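PDB 5KKU: polyketide synthase type I from Bacillus amyloliquefaciens, which probably catalyses the dehydration of beta-hydroxyacyl intermediates through its N-terminal dehydratase domain, as part of a modular assembly line that makes the polyketide difficidin. Local coordinates for residues L38-Y43 and A192-L197. Residues are numbered along the deposited sequence; the frame is centred on the assembly and turned at random.
Sequences LIDMLY and AHPAFL
The central helices of the two hotdog folds of this dehydratase domain meet here: helix 37-49 of the N-terminal hotdog faces the start of helix 194-200 of the C-terminal one. D40 carries the polar half of the contact. With CG anti to the backbone N (chi1 169°), its carboxylate reaches the loop just before helix 194-200, where the anti lone pair of OD1 accepts a hydrogen bond from A192 N at 3.0 Å, almost straight (N-H...O 175°). The carbonyl of A192 sits obliquely over one carboxylate face, its O 3.1 Å from D40 CG and 2.8 Å from D40 OD1, a tight meeting of two acceptors that the N-H of the same residue probably offsets. Beside this, L197 CD1 lies 3.9 Å from both CB and CG2 of I39, the two side chains crossing obliquely, and F227 of strand 219-229 touches both. P194 CG packs more loosely on D40 CB, at 4.3 Å. Within 192-197, H193 is the N-cap: its ND1 accepts a hydrogen bond from A195 N in the ring plane, at 3.2 Å. The buried carboxylate is gripped chiefly by A192 N-H across the interface and by R44, salt-bridged to OD2 on its own helix; K191 N adds a weak bond to OD1. R44 and A192 N-H should favour the ionised form, whereas the A192 carbonyl probably opposes it; the grip links the loop leading into the helix of D198, the predicted proton donor, to the N-terminal hotdog of the same chain.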
loop_
_atom_site.group_PDB
_atom_site.type_symbol
_atom_site.label_atom_id
_atom_site.label_comp_id
_atom_site.label_asym_id
_atom_site.label_seq_id
_atom_site.Cartn_x
_atom_site.Cartn_y
_atom_site.Cartn_z
ATOM N N LEU A 38 -0.464 -5.408 -3.365
ATOM C CA LEU A 38 0.432 -6.338 -4.020
ATOM C C LEU A 38 1.693 -6.617 -3.249
ATOM O O LEU A 38 2.301 -7.633 -3.414
ATOM C CB LEU A 38 0.737 -5.908 -5.435
ATOM C CG LEU A 38 -0.470 -5.608 -6.311
ATOM C CD1 LEU A 38 -0.022 -4.911 -7.531
ATOM C CD2 LEU A 38 -1.293 -6.808 -6.675
ATOM N N ILE A 39 2.069 -5.716 -2.373
ATOM C CA ILE A 39 3.188 -5.935 -1.490
ATOM C C ILE A 39 2.946 -7.181 -0.617
ATOM O O ILE A 39 3.818 -7.997 -0.454
ATOM C CB ILE A 39 3.516 -4.688 -0.625
ATOM C CG1 ILE A 39 4.186 -3.611 -1.447
ATOM C CG2 ILE A 39 4.399 -5.028 0.547
ATOM C CD1 ILE A 39 4.259 -2.256 -0.831
ATOM N N ASP A 40 1.728 -7.321 -0.100
ATOM C CA ASP A 40 1.340 -8.499 0.675
ATOM C C ASP A 40 1.398 -9.739 -0.173
ATOM O O ASP A 40 1.812 -10.758 0.246
ATOM C CB ASP A 40 -0.051 -8.356 1.262
ATOM C CG ASP A 40 -0.591 -9.637 1.851
ATOM O OD1 ASP A 40 -0.249 -10.052 2.923
ATOM O OD2 ASP A 40 -1.363 -10.255 1.184
ATOM N N MET A 41 0.923 -9.664 -1.392
ATOM C CA MET A 41 0.910 -10.815 -2.272
ATOM C C MET A 41 2.301 -11.363 -2.477
ATOM O O MET A 41 2.469 -12.527 -2.428
ATOM C CB MET A 41 0.192 -10.477 -3.582
ATOM C CG MET A 41 0.280 -11.393 -4.777
ATOM S SD MET A 41 -0.804 -10.943 -6.128
ATOM C CE MET A 41 -2.277 -10.831 -5.239
ATOM N N LEU A 42 3.257 -10.495 -2.724
ATOM C CA LEU A 42 4.624 -10.889 -2.946
ATOM C C LEU A 42 5.227 -11.587 -1.748
ATOM O O LEU A 42 5.883 -12.547 -1.889
ATOM C CB LEU A 42 5.483 -9.720 -3.353
ATOM C CG LEU A 42 5.643 -9.566 -4.840
ATOM C CD1 LEU A 42 4.394 -9.033 -5.462
ATOM C CD2 LEU A 42 6.810 -8.682 -5.145
ATOM N N TYR A 43 4.946 -11.074 -0.574
ATOM C CA TYR A 43 5.406 -11.667 0.643
ATOM C C TYR A 43 4.778 -13.032 0.905
ATOM O O TYR A 43 5.441 -13.874 1.381
ATOM C CB TYR A 43 5.182 -10.730 1.824
ATOM C CG TYR A 43 6.332 -9.810 2.105
ATOM C CD1 TYR A 43 7.415 -10.226 2.813
ATOM C CD2 TYR A 43 6.341 -8.523 1.626
ATOM C CE1 TYR A 43 8.453 -9.385 3.057
ATOM C CE2 TYR A 43 7.373 -7.680 1.874
ATOM C CZ TYR A 43 8.408 -8.124 2.609
ATOM O OH TYR A 43 9.431 -7.321 2.832
ATOM N N ALA A 192 1.118 -9.015 5.382
ATOM C CA ALA A 192 1.035 -7.609 5.702
ATOM C C ALA A 192 -0.365 -7.296 5.223
ATOM O O ALA A 192 -0.706 -7.529 4.110
ATOM C CB ALA A 192 2.173 -6.832 5.120
ATOM N N HIS A 193 -1.207 -6.814 6.109
ATOM C CA HIS A 193 -2.598 -6.599 5.867
ATOM C C HIS A 193 -2.669 -5.396 4.940
ATOM O O HIS A 193 -2.178 -4.349 5.259
ATOM C CB HIS A 193 -3.343 -6.318 7.174
ATOM C CG HIS A 193 -4.819 -6.587 7.155
ATOM N ND1 HIS A 193 -5.705 -5.888 6.382
ATOM C CD2 HIS A 193 -5.564 -7.442 7.879
ATOM C CE1 HIS A 193 -6.924 -6.316 6.612
ATOM N NE2 HIS A 193 -6.862 -7.272 7.500
ATOM N N PRO A 194 -3.353 -5.569 3.835
ATOM C CA PRO A 194 -3.521 -4.524 2.857
ATOM C C PRO A 194 -4.189 -3.299 3.417
ATOM O O PRO A 194 -3.837 -2.232 3.031
ATOM C CB PRO A 194 -4.376 -5.191 1.815
ATOM C CG PRO A 194 -3.945 -6.567 1.849
ATOM C CD PRO A 194 -3.693 -6.868 3.275
ATOM N N ALA A 195 -5.135 -3.478 4.320
ATOM C CA ALA A 195 -5.764 -2.358 4.979
ATOM C C ALA A 195 -4.757 -1.486 5.703
ATOM O O ALA A 195 -4.767 -0.316 5.571
ATOM C CB ALA A 195 -6.844 -2.803 5.917
ATOM N N PHE A 196 -3.880 -2.104 6.471
ATOM C CA PHE A 196 -2.799 -1.430 7.119
ATOM C C PHE A 196 -1.871 -0.733 6.130
ATOM O O PHE A 196 -1.542 0.390 6.340
ATOM C CB PHE A 196 -2.005 -2.377 7.993
ATOM C CG PHE A 196 -2.531 -2.535 9.394
ATOM C CD1 PHE A 196 -3.100 -1.489 10.068
ATOM C CD2 PHE A 196 -2.411 -3.732 10.035
ATOM C CE1 PHE A 196 -3.578 -1.644 11.326
ATOM C CE2 PHE A 196 -2.877 -3.902 11.296
ATOM C CZ PHE A 196 -3.454 -2.855 11.946
ATOM N N LEU A 197 -1.504 -1.411 5.051
ATOM C CA LEU A 197 -0.628 -0.898 4.040
ATOM C C LEU A 197 -1.225 0.331 3.351
ATOM O O LEU A 197 -0.586 1.328 3.228
ATOM C CB LEU A 197 -0.255 -1.992 3.042
ATOM C CG LEU A 197 0.617 -3.169 3.467
ATOM C CD1 LEU A 197 1.041 -3.976 2.282
ATOM C CD2 LEU A 197 1.839 -2.710 4.210
#